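Fructosyl amine: oxygen oxidoreductase (Aspergillus fumigatus, PDB 3DJE) is a flavoenzyme known as amadoriase II or fructosamine oxidase that oxidatively deglycates fructosyl amino acids, using a covalently attached FAD. Local coordinates at residues A[224-232]-A[350-361]; A[297-306]-A[329-337]. All blocks are in the same frame, centred on the assembly; numbering follows the deposited sequence.

Interaction 1 (A[224-232]-A[350-361]); sequences FLDFKNQLR and HPQYHSLVLGCG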
loop_
_atom_site.group_PDB
_atom_site.type_symbol
_atom_site.label_atom_id
_atom_site.label_comp_id
_atom_site.label_asym_id
_atom_site.label_seq_id
_atom_site.Cartn_x
_atom_site.Cartn_y
_atom_site.Cartn_z
ATOM N N PHE A 224 8.987 -13.940 -9.921
ATOM C CA PHE A 224 10.292 -14.513 -9.582
ATOM C C PHE A 224 10.294 -15.873 -8.916
ATOM O O PHE A 224 11.330 -16.546 -8.876
ATOM C CB PHE A 224 11.045 -13.523 -8.698
ATOM C CG PHE A 224 11.189 -12.179 -9.332
ATOM C CD1 PHE A 224 12.051 -12.004 -10.408
ATOM C CD2 PHE A 224 10.415 -11.105 -8.904
ATOM C CE1 PHE A 224 12.170 -10.760 -11.019
ATOM C CE2 PHE A 224 10.523 -9.860 -9.511
ATOM C CZ PHE A 224 11.398 -9.685 -10.558
ATOM N N LEU A 225 9.135 -16.261 -8.384
ATOM C CA LEU A 225 9.003 -17.420 -7.525
ATOM C C LEU A 225 7.601 -17.991 -7.693
ATOM O O LEU A 225 6.661 -17.239 -7.928
ATOM C CB LEU A 225 9.178 -16.964 -6.057
ATOM C CG LEU A 225 9.214 -17.968 -4.911
ATOM C CD1 LEU A 225 10.553 -18.662 -4.869
ATOM C CD2 LEU A 225 8.962 -17.270 -3.586
ATOM N N ASP A 226 7.467 -19.304 -7.518
ATOM C CA ASP A 226 6.153 -19.936 -7.450
ATOM C C ASP A 226 5.532 -19.741 -6.065
ATOM O O ASP A 226 5.917 -20.423 -5.111
ATOM C CB ASP A 226 6.275 -21.432 -7.767
ATOM C CG ASP A 226 4.921 -22.143 -7.839
ATOM O OD1 ASP A 226 3.861 -21.509 -7.639
ATOM O OD2 ASP A 226 4.923 -23.367 -8.096
ATOM N N PHE A 227 4.577 -18.818 -5.961
ATOM C CA PHE A 227 3.917 -18.570 -4.688
ATOM C C PHE A 227 2.771 -19.523 -4.369
ATOM O O PHE A 227 2.054 -19.327 -3.380
ATOM C CB PHE A 227 3.445 -17.112 -4.588
ATOM C CG PHE A 227 4.540 -16.153 -4.226
ATOM C CD1 PHE A 227 5.337 -15.580 -5.217
ATOM C CD2 PHE A 227 4.787 -15.838 -2.895
ATOM C CE1 PHE A 227 6.359 -14.685 -4.879
ATOM C CE2 PHE A 227 5.811 -14.936 -2.543
ATOM C CZ PHE A 227 6.601 -14.376 -3.535
ATOM N N LYS A 228 2.566 -20.542 -5.207
ATOM C CA LYS A 228 1.466 -21.483 -4.968
ATOM C C LYS A 228 0.106 -20.768 -4.781
ATOM O O LYS A 228 -0.650 -21.072 -3.853
ATOM C CB LYS A 228 1.782 -22.374 -3.754
ATOM C CG LYS A 228 3.176 -23.010 -3.756
ATOM C CD LYS A 228 3.348 -23.973 -4.916
ATOM C CE LYS A 228 4.706 -24.649 -4.872
ATOM N NZ LYS A 228 4.977 -25.392 -6.131
ATOM N N ASN A 229 -0.166 -19.799 -5.654
ATOM C CA ASN A 229 -1.413 -19.030 -5.673
ATOM C C ASN A 229 -1.617 -18.132 -4.458
ATOM O O ASN A 229 -2.710 -17.619 -4.253
ATOM C CB ASN A 229 -2.643 -19.932 -5.910
ATOM C CG ASN A 229 -2.555 -20.697 -7.225
ATOM O OD1 ASN A 229 -2.159 -20.141 -8.259
ATOM N ND2 ASN A 229 -2.900 -21.977 -7.185
ATOM N N GLN A 230 -0.563 -17.913 -3.673
ATOM C CA GLN A 230 -0.716 -17.064 -2.475
ATOM C C GLN A 230 -0.893 -15.574 -2.769
ATOM O O GLN A 230 -1.433 -14.849 -1.926
ATOM C CB GLN A 230 0.446 -17.247 -1.508
ATOM C CG GLN A 230 0.431 -18.553 -0.738
ATOM C CD GLN A 230 1.686 -18.713 0.076
ATOM O OE1 GLN A 230 1.742 -18.303 1.236
ATOM N NE2 GLN A 230 2.719 -19.290 -0.535
ATOM N N LEU A 231 -0.446 -15.109 -3.937
ATOM C CA LEU A 231 -0.529 -13.665 -4.235
ATOM C C LEU A 231 -1.435 -13.350 -5.420
ATOM O O LEU A 231 -1.315 -13.985 -6.463
ATOM C CB LEU A 231 0.868 -13.069 -4.480
ATOM C CG LEU A 231 1.934 -13.182 -3.376
ATOM C CD1 LEU A 231 3.261 -12.608 -3.882
ATOM C CD2 LEU A 231 1.478 -12.450 -2.124
ATOM N N ARG A 232 -2.316 -12.362 -5.270
ATOM C CA ARG A 232 -3.101 -11.850 -6.392
ATOM C C ARG A 232 -2.721 -10.389 -6.629
ATOM O O ARG A 232 -3.212 -9.498 -5.915
ATOM C CB ARG A 232 -4.614 -11.942 -6.121
ATOM C CG ARG A 232 -5.456 -11.489 -7.326
ATOM C CD ARG A 232 -6.950 -11.361 -6.969
ATOM N NE ARG A 232 -7.193 -10.257 -6.037
ATOM C CZ ARG A 232 -8.360 -10.022 -5.438
ATOM N NH1 ARG A 232 -9.395 -10.838 -5.654
ATOM N NH2 ARG A 232 -8.493 -8.991 -4.597
ATOM N N HIS A 350 11.548 -18.874 3.051
ATOM C CA HIS A 350 10.987 -19.876 2.155
ATOM C C HIS A 350 11.224 -21.281 2.765
ATOM O O HIS A 350 12.300 -21.545 3.298
ATOM C CB HIS A 350 11.615 -19.767 0.768
ATOM C CG HIS A 350 10.883 -20.551 -0.269
ATOM N ND1 HIS A 350 11.083 -21.905 -0.456
ATOM C CD2 HIS A 350 9.925 -20.180 -1.149
ATOM C CE1 HIS A 350 10.292 -22.328 -1.428
ATOM N NE2 HIS A 350 9.575 -21.302 -1.860
ATOM N N PRO A 351 10.206 -22.166 2.712
ATOM C CA PRO A 351 10.304 -23.500 3.334
ATOM C C PRO A 351 11.369 -24.429 2.748
ATOM O O PRO A 351 11.856 -25.332 3.453
ATOM C CB PRO A 351 8.912 -24.096 3.111
ATOM C CG PRO A 351 8.338 -23.350 1.965
ATOM C CD PRO A 351 8.881 -21.953 2.103
ATOM N N GLN A 352 11.723 -24.217 1.482
ATOM C CA GLN A 352 12.737 -25.037 0.818
ATOM C C GLN A 352 14.020 -24.287 0.474
ATOM O O GLN A 352 15.123 -24.829 0.644
ATOM C CB GLN A 352 12.158 -25.687 -0.435
ATOM C CG GLN A 352 13.144 -26.621 -1.136
ATOM C CD GLN A 352 12.568 -27.294 -2.366
ATOM O OE1 GLN A 352 13.231 -28.135 -2.983
ATOM N NE2 GLN A 352 11.332 -26.951 -2.721
ATOM N N TYR A 353 13.880 -23.059 -0.032
ATOM C CA TYR A 353 15.037 -22.242 -0.390
ATOM C C TYR A 353 15.563 -21.527 0.853
ATOM O O TYR A 353 15.094 -20.435 1.204
ATOM C CB TYR A 353 14.680 -21.236 -1.496
ATOM C CG TYR A 353 13.974 -21.846 -2.689
ATOM C CD1 TYR A 353 14.402 -23.060 -3.229
ATOM C CD2 TYR A 353 12.880 -21.211 -3.274
ATOM C CE1 TYR A 353 13.746 -23.635 -4.324
ATOM C CE2 TYR A 353 12.218 -21.767 -4.376
ATOM C CZ TYR A 353 12.661 -22.978 -4.889
ATOM O OH TYR A 353 12.017 -23.540 -5.967
ATOM N N HIS A 354 16.534 -22.172 1.496
ATOM C CA HIS A 354 17.161 -21.760 2.768
ATOM C C HIS A 354 17.565 -20.278 2.857
ATOM O O HIS A 354 17.464 -19.667 3.922
ATOM C CB HIS A 354 18.386 -22.677 3.003
ATOM C CG HIS A 354 19.271 -22.271 4.144
ATOM N ND1 HIS A 354 20.353 -21.430 3.987
ATOM C CD2 HIS A 354 19.254 -22.625 5.453
ATOM C CE1 HIS A 354 20.949 -21.262 5.156
ATOM N NE2 HIS A 354 20.302 -21.974 6.062
ATOM N N SER A 355 18.025 -19.713 1.746
ATOM C CA SER A 355 18.622 -18.381 1.736
ATOM C C SER A 355 17.623 -17.292 1.371
ATOM O O SER A 355 17.989 -16.122 1.357
ATOM C CB SER A 355 19.805 -18.337 0.755
ATOM O OG SER A 355 20.794 -19.310 1.083
ATOM N N LEU A 356 16.388 -17.679 1.055
ATOM C CA LEU A 356 15.366 -16.718 0.605
ATOM C C LEU A 356 14.437 -16.282 1.732
ATOM O O LEU A 356 13.951 -17.120 2.506
ATOM C CB LEU A 356 14.543 -17.311 -0.543
ATOM C CG LEU A 356 13.451 -16.430 -1.169
ATOM C CD1 LEU A 356 14.059 -15.214 -1.850
ATOM C CD2 LEU A 356 12.590 -17.226 -2.159
ATOM N N VAL A 357 14.196 -14.971 1.805
ATOM C CA VAL A 357 13.246 -14.388 2.755
ATOM C C VAL A 357 12.187 -13.633 1.959
ATOM O O VAL A 357 12.520 -12.850 1.073
ATOM C CB VAL A 357 13.937 -13.417 3.738
ATOM C CG1 VAL A 357 12.941 -12.902 4.787
ATOM C CG2 VAL A 357 15.101 -14.118 4.455
ATOM N N LEU A 358 10.924 -13.886 2.277
ATOM C CA LEU A 358 9.790 -13.220 1.642
ATOM C C LEU A 358 9.365 -12.031 2.477
ATOM O O LEU A 358 9.224 -12.160 3.687
ATOM C CB LEU A 358 8.584 -14.173 1.529
ATOM C CG LEU A 358 8.635 -15.343 0.525
ATOM C CD1 LEU A 358 9.322 -14.935 -0.782
ATOM C CD2 LEU A 358 9.303 -16.548 1.150
ATOM N N GLY A 359 9.146 -10.885 1.845
ATOM C CA GLY A 359 8.518 -9.772 2.536
ATOM C C GLY A 359 7.486 -9.185 1.605
ATOM O O GLY A 359 7.758 -8.215 0.901
ATOM N N CYS A 360 6.322 -9.817 1.555
ATOM C CA CYS A 360 5.294 -9.390 0.607
ATOM C C CYS A 360 3.876 -9.722 1.041
ATOM O O CYS A 360 3.624 -9.938 2.223
ATOM C CB CYS A 360 5.573 -9.906 -0.797
ATOM S SG CYS A 360 5.795 -11.654 -0.817
ATOM N N GLY A 361 2.955 -9.710 0.077
ATOM C CA GLY A 361 1.531 -9.847 0.365
ATOM C C GLY A 361 0.987 -8.744 1.265
ATOM O O GLY A 361 0.179 -8.996 2.149
HETATM O O HOH W 1 7.963 -21.993 -4.048
#
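Leu-225 reaches from the 224-232 loop into side chains of strand 356-360, a strand of the Rossmann-type FAD-binding sheet, and of the turn before it, and its two methyls carry the tight part of the contact. CD1 lies 3.6 Å from CE2 of Tyr-353, at the edge of that ring and near its plane, and meets CD2 of Leu-356 tip to tip. CD2, the other branch, packs 3.7 Å from CD1 of Leu-358. With CG anti to the backbone N (chi1 -175°), the isobutyl group of Leu-225 is directed at the strand. Phe-227 follows, its CZ on CD1 of Leu-358, while Leu-231 CD1 covers one face of the Phe-227 ring and Leu-225 CD2 the other.

No direct hydrogen bond joins the two segments. On the looser, outer side, a water bridges Asp-226 O and His-350 NE2, 2.8 Å from each, while ND1 of the same imidazole accepts from the backbone N of Gln-352 and of Tyr-353, which helps to fix the ring's rotation. The exposed Asp-226 holds its own turn, an Asx turn to Lys-228 N plus a salt bridge to NZ. At the far end of the strand, Cys-360 SG approaches the Phe-227 ring obliquely, 3.7 Å from CE2.

Interaction 2 (A[297-306]-A[329-337]); sequences SIPFEKTQIP and FSFARICWC. With FAD (flavin-adenine dinucleotide), chain C.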
loop_
_atom_site.group_PDB
_atom_site.type_symbol
_atom_site.label_atom_id
_atom_site.label_comp_id
_atom_site.label_asym_id
_atom_site.label_seq_id
_atom_site.Cartn_x
_atom_site.Cartn_y
_atom_site.Cartn_z
ATOM N N SER A 297 -2.243 -12.732 -12.740
ATOM C CA SER A 297 -2.410 -11.292 -12.870
ATOM C C SER A 297 -1.046 -10.620 -13.003
ATOM O O SER A 297 -0.180 -10.793 -12.147
ATOM C CB SER A 297 -3.182 -10.729 -11.668
ATOM O OG SER A 297 -3.475 -9.356 -11.847
ATOM N N ILE A 298 -0.878 -9.856 -14.078
ATOM C CA ILE A 298 0.407 -9.250 -14.431
ATOM C C ILE A 298 0.382 -7.726 -14.357
ATOM O O ILE A 298 -0.315 -7.073 -15.141
ATOM C CB ILE A 298 0.864 -9.676 -15.848
ATOM C CG1 ILE A 298 0.920 -11.206 -15.958
ATOM C CG2 ILE A 298 2.212 -9.026 -16.208
ATOM C CD1 ILE A 298 1.839 -11.894 -14.944
ATOM N N PRO A 299 1.165 -7.149 -13.427
ATOM C CA PRO A 299 1.132 -5.700 -13.277
ATOM C C PRO A 299 1.742 -4.966 -14.465
ATOM O O PRO A 299 2.590 -5.516 -15.184
ATOM C CB PRO A 299 1.975 -5.434 -12.018
ATOM C CG PRO A 299 2.365 -6.736 -11.486
ATOM C CD PRO A 299 2.116 -7.791 -12.505
ATOM N N PHE A 300 1.296 -3.732 -14.674
ATOM C CA PHE A 300 1.907 -2.841 -15.643
ATOM C C PHE A 300 1.779 -1.396 -15.182
ATOM O O PHE A 300 0.871 -1.062 -14.413
ATOM C CB PHE A 300 1.285 -3.024 -17.041
ATOM C CG PHE A 300 -0.191 -2.717 -17.103
ATOM C CD1 PHE A 300 -0.634 -1.445 -17.466
ATOM C CD2 PHE A 300 -1.130 -3.702 -16.812
ATOM C CE1 PHE A 300 -2.007 -1.150 -17.533
ATOM C CE2 PHE A 300 -2.505 -3.418 -16.867
ATOM C CZ PHE A 300 -2.937 -2.136 -17.228
ATOM N N GLU A 301 2.686 -0.546 -15.655
ATOM C CA GLU A 301 2.665 0.877 -15.334
ATOM C C GLU A 301 1.684 1.612 -16.256
ATOM O O GLU A 301 1.679 1.393 -17.473
ATOM C CB GLU A 301 4.067 1.490 -15.470
ATOM C CG GLU A 301 4.108 2.959 -15.055
ATOM C CD GLU A 301 5.437 3.672 -15.302
ATOM O OE1 GLU A 301 6.369 3.107 -15.943
ATOM O OE2 GLU A 301 5.533 4.831 -14.846
ATOM N N LYS A 302 0.849 2.468 -15.673
ATOM C CA LYS A 302 0.007 3.360 -16.473
ATOM C C LYS A 302 -0.321 4.638 -15.707
ATOM O O LYS A 302 -0.855 4.602 -14.591
ATOM C CB LYS A 302 -1.265 2.658 -16.969
ATOM C CG LYS A 302 -2.001 3.470 -18.037
ATOM C CD LYS A 302 -2.476 2.616 -19.190
ATOM C CE LYS A 302 -3.018 3.487 -20.307
ATOM N NZ LYS A 302 -1.965 3.841 -21.302
ATOM N N THR A 303 0.009 5.764 -16.319
ATOM C CA THR A 303 -0.220 7.063 -15.728
ATOM C C THR A 303 -1.561 7.636 -16.243
ATOM O O THR A 303 -1.661 8.801 -16.650
ATOM C CB THR A 303 0.995 8.006 -15.978
ATOM O OG1 THR A 303 2.213 7.277 -15.729
ATOM C CG2 THR A 303 0.954 9.158 -15.031
ATOM N N GLN A 304 -2.587 6.791 -16.190
ATOM C CA GLN A 304 -3.963 7.157 -16.514
ATOM C C GLN A 304 -4.836 6.236 -15.672
ATOM O O GLN A 304 -4.349 5.288 -15.059
ATOM C CB GLN A 304 -4.299 6.907 -17.998
ATOM C CG GLN A 304 -3.498 7.701 -19.047
ATOM C CD GLN A 304 -3.648 9.215 -18.944
ATOM O OE1 GLN A 304 -4.526 9.733 -18.250
ATOM N NE2 GLN A 304 -2.771 9.939 -19.636
ATOM N N ILE A 305 -6.132 6.513 -15.637
ATOM C CA ILE A 305 -7.073 5.571 -15.044
ATOM C C ILE A 305 -8.177 5.244 -16.059
ATOM O O ILE A 305 -8.390 6.029 -16.978
ATOM C CB ILE A 305 -7.676 6.098 -13.720
ATOM C CG1 ILE A 305 -8.432 7.419 -13.927
ATOM C CG2 ILE A 305 -6.563 6.272 -12.668
ATOM C CD1 ILE A 305 -9.266 7.824 -12.730
ATOM N N PRO A 306 -8.858 4.093 -15.894
ATOM C CA PRO A 306 -10.013 3.792 -16.765
ATOM C C PRO A 306 -11.073 4.883 -16.685
ATOM O O PRO A 306 -11.276 5.468 -15.619
ATOM C CB PRO A 306 -10.563 2.490 -16.171
ATOM C CG PRO A 306 -9.362 1.842 -15.519
ATOM C CD PRO A 306 -8.619 3.006 -14.927
ATOM N N PHE A 329 -8.598 16.692 -13.974
ATOM C CA PHE A 329 -7.545 16.058 -13.165
ATOM C C PHE A 329 -6.172 16.578 -13.575
ATOM O O PHE A 329 -5.908 16.772 -14.766
ATOM C CB PHE A 329 -7.571 14.542 -13.328
ATOM C CG PHE A 329 -8.883 13.899 -12.968
ATOM C CD1 PHE A 329 -9.703 14.431 -11.970
ATOM C CD2 PHE A 329 -9.278 12.723 -13.600
ATOM C CE1 PHE A 329 -10.910 13.816 -11.631
ATOM C CE2 PHE A 329 -10.477 12.093 -13.262
ATOM C CZ PHE A 329 -11.298 12.640 -12.281
ATOM N N SER A 330 -5.296 16.789 -12.594
ATOM C CA SER A 330 -3.928 17.238 -12.883
ATOM C C SER A 330 -2.951 16.060 -12.965
ATOM O O SER A 330 -1.831 16.210 -13.466
ATOM C CB SER A 330 -3.450 18.210 -11.814
ATOM O OG SER A 330 -3.500 17.580 -10.548
ATOM N N PHE A 331 -3.375 14.906 -12.443
ATOM C CA PHE A 331 -2.567 13.687 -12.424
ATOM C C PHE A 331 -3.504 12.504 -12.203
ATOM O O PHE A 331 -4.524 12.636 -11.525
ATOM C CB PHE A 331 -1.510 13.760 -11.304
ATOM C CG PHE A 331 -0.643 12.521 -11.198
ATOM C CD1 PHE A 331 0.301 12.232 -12.174
ATOM C CD2 PHE A 331 -0.783 11.646 -10.117
ATOM C CE1 PHE A 331 1.108 11.077 -12.094
ATOM C CE2 PHE A 331 0.003 10.498 -10.025
ATOM C CZ PHE A 331 0.949 10.210 -11.011
ATOM N N ALA A 332 -3.149 11.363 -12.785
ATOM C CA ALA A 332 -3.886 10.113 -12.586
ATOM C C ALA A 332 -2.985 8.915 -12.803
ATOM O O ALA A 332 -2.139 8.916 -13.708
ATOM C CB ALA A 332 -5.087 10.034 -13.537
ATOM N N ARG A 333 -3.170 7.878 -11.991
ATOM C CA ARG A 333 -2.460 6.627 -12.225
ATOM C C ARG A 333 -3.134 5.425 -11.598
ATOM O O ARG A 333 -3.954 5.552 -10.686
ATOM C CB ARG A 333 -1.006 6.693 -11.739
ATOM C CG ARG A 333 -0.799 6.469 -10.236
ATOM C CD ARG A 333 0.676 6.263 -10.045
ATOM N NE ARG A 333 1.149 6.143 -8.657
ATOM C CZ ARG A 333 1.639 5.015 -8.145
ATOM N NH1 ARG A 333 2.121 5.005 -6.912
ATOM N NH2 ARG A 333 1.658 3.896 -8.868
ATOM N N ILE A 334 -2.759 4.257 -12.101
ATOM C CA ILE A 334 -3.063 3.006 -11.405
ATOM C C ILE A 334 -1.907 2.654 -10.443
ATOM O O ILE A 334 -0.745 3.054 -10.650
ATOM C CB ILE A 334 -3.390 1.863 -12.380
ATOM C CG1 ILE A 334 -2.160 1.468 -13.208
ATOM C CG2 ILE A 334 -4.578 2.296 -13.308
ATOM C CD1 ILE A 334 -2.393 0.245 -14.122
ATOM N N CYS A 335 -2.251 1.916 -9.396
ATOM C CA CYS A 335 -1.356 1.654 -8.289
ATOM C C CYS A 335 -1.572 0.200 -7.872
ATOM O O CYS A 335 -2.715 -0.206 -7.615
ATOM C CB CYS A 335 -1.764 2.610 -7.162
ATOM S SG CYS A 335 -1.042 2.317 -5.547
ATOM N N TRP A 336 -0.487 -0.584 -7.828
ATOM C CA TRP A 336 -0.583 -2.035 -7.659
ATOM C C TRP A 336 -0.106 -2.527 -6.311
ATOM O O TRP A 336 0.894 -2.030 -5.784
ATOM C CB TRP A 336 0.288 -2.745 -8.688
ATOM C CG TRP A 336 -0.229 -2.696 -10.097
ATOM C CD1 TRP A 336 0.014 -1.730 -11.018
ATOM C CD2 TRP A 336 -1.050 -3.676 -10.734
ATOM N NE1 TRP A 336 -0.615 -2.041 -12.208
ATOM C CE2 TRP A 336 -1.278 -3.229 -12.056
ATOM C CE3 TRP A 336 -1.628 -4.892 -10.310
ATOM C CZ2 TRP A 336 -2.054 -3.958 -12.976
ATOM C CZ3 TRP A 336 -2.407 -5.616 -11.225
ATOM C CH2 TRP A 336 -2.615 -5.134 -12.543
ATOM N N CYS A 337 -0.804 -3.529 -5.783
ATOM C CA CYS A 337 -0.304 -4.289 -4.634
ATOM C C CYS A 337 -0.629 -5.755 -4.898
ATOM O O CYS A 337 -0.916 -6.142 -6.047
ATOM C CB CYS A 337 -0.897 -3.764 -3.320
ATOM S SG CYS A 337 -0.036 -4.313 -1.792
HETATM P PA FAD C . 5.883 -1.463 -3.514
HETATM O O1A FAD C . 6.071 -0.322 -2.612
HETATM O O2A FAD C . 4.963 -1.307 -4.683
HETATM O O5B FAD C . 7.346 -1.853 -3.973
HETATM C C5B FAD C . 7.612 -2.852 -4.961
HETATM C C4B FAD C . 8.981 -2.519 -5.568
HETATM O O4B FAD C . 9.285 -3.674 -6.372
HETATM C C3B FAD C . 8.808 -1.323 -6.533
HETATM O O3B FAD C . 9.644 -0.219 -6.147
HETATM C C2B FAD C . 9.245 -1.933 -7.875
HETATM O O2B FAD C . 10.016 -0.996 -8.690
HETATM C C1B FAD C . 10.061 -3.175 -7.418
HETATM N N9A FAD C . 10.243 -4.068 -8.603
HETATM C C8A FAD C . 9.352 -4.379 -9.569
HETATM N N7A FAD C . 9.955 -5.171 -10.480
HETATM C C5A FAD C . 11.223 -5.356 -10.085
HETATM C C6A FAD C . 12.313 -6.053 -10.617
HETATM N N6A FAD C . 12.186 -6.722 -11.788
HETATM N N1A FAD C . 13.483 -6.034 -9.950
HETATM C C2A FAD C . 13.619 -5.367 -8.798
HETATM N N3A FAD C . 12.600 -4.686 -8.263
HETATM C C4A FAD C . 11.400 -4.671 -8.893
HETATM N N1 FAD C . -1.602 1.426 2.497
HETATM C C2 FAD C . -1.791 2.082 3.712
HETATM O O2 FAD C . -1.255 1.685 4.748
HETATM N N3 FAD C . -2.613 3.209 3.748
HETATM C C4 FAD C . -3.256 3.686 2.611
HETATM O O4 FAD C . -3.974 4.691 2.681
HETATM C C4X FAD C . -3.072 3.004 1.398
HETATM N N5 FAD C . -3.714 3.444 0.243
HETATM C C5X FAD C . -3.385 2.870 -0.983
HETATM C C6 FAD C . -3.874 3.459 -2.145
HETATM C C7 FAD C . -3.529 2.941 -3.388
HETATM C C7M FAD C . -4.118 3.618 -4.634
HETATM C C8 FAD C . -2.671 1.846 -3.477
HETATM C C8M FAD C . -2.229 1.323 -4.864
HETATM C C9 FAD C . -2.169 1.268 -2.303
HETATM C C9A FAD C . -2.514 1.785 -1.048
HETATM N N10 FAD C . -2.035 1.218 0.150
HETATM C C10 FAD C . -2.245 1.883 1.357
HETATM C "C1'" FAD C . -1.302 -0.055 0.134
HETATM C "C2'" FAD C . 0.204 0.211 0.134
HETATM O "O2'" FAD C . 0.509 1.296 -0.769
HETATM C "C3'" FAD C . 0.936 -1.059 -0.290
HETATM O "O3'" FAD C . 0.404 -2.180 0.446
HETATM C "C4'" FAD C . 2.439 -0.984 -0.000
HETATM O "O4'" FAD C . 2.998 0.261 -0.416
HETATM C "C5'" FAD C . 3.143 -2.124 -0.747
HETATM O "O5'" FAD C . 4.547 -2.105 -0.442
HETATM P P FAD C . 5.537 -3.146 -1.154
HETATM O O1P FAD C . 5.009 -4.529 -0.961
HETATM O O2P FAD C . 6.893 -2.789 -0.689
HETATM O O3P FAD C . 5.444 -2.795 -2.720
HETATM O O HOH W 2 1.165 2.750 -12.746
HETATM O O HOH W 3 -1.625 11.512 -15.307
#
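Trp-336 lies against the 297-300 backbone with its indole broadside to Pro-299. From CB, CG sits anti to the carbonyl carbon (chi1 -72°), which carries the ring system toward the loop. CG and CD2 meet Pro-299 CB, the latter at 3.7 Å. CD1 comes near Phe-300 O, and NE1 donates to that oxygen at 2.8 Å through a bent bond (134° at the hydrogen), the acceptor tilted out of the indole plane. Farther out, Pro-299 CA stands 3.6 Å from the centroid of the six-membered ring, a CH-pi contact over the face. The edge of the indole, at CZ2, is turned toward the face of the Phe-300 ring, an offset edge-to-face pair with planes at 65°. CH2 nears Ile-298 O, and CZ3 has Ser-297 OG at its edge; that hydroxyl is itself hydrogen-bonded to Pro-233 O and Asn-286 N.

Two residues back along the strand, Ile-334 places CD1 over the face of Phe-300, 4.1 Å from the centroid, and its N donates to Lys-302 O at 3.2 Å. A water accepts from Lys-302 N and donates to Ile-334 O, adding a second link there. Toward the start of the strand, Ile-305 CG2 packs on Ala-332 CB and lies near Arg-333 O.

The side chains of Trp-336 and Ile-334 and the strand backbone thus meet the loop, while Cys-335 between them points away, its SG bonded to FAD C8M at 1.7 Å: the covalent 8α-S-cysteinyl-FAD site typical of the MSOX/MTOX family.

How the interactions relate
From the N terminus, the chain leaves strand 212-215 of the Rossmann-type sheet and enters 224-232, the first half of interaction 1, then runs directly into strand 232-242 of the second mixed sheet. Segment 297-306 follows strand 295-297; helix 307-320 comes after it, and the return along strand 331-339 closes interaction 2, a loop with 22 residues between its segments. The chain then passes to 350-361, which closes the 117-residue excursion of interaction 1, so interaction 2 is nested within it. Interaction 1 packs a linker onto the nucleotide-binding sheet; interaction 2 lays a loop along strand 331-339 of the other sheet. Their centres are 25 Å apart, and they do not touch.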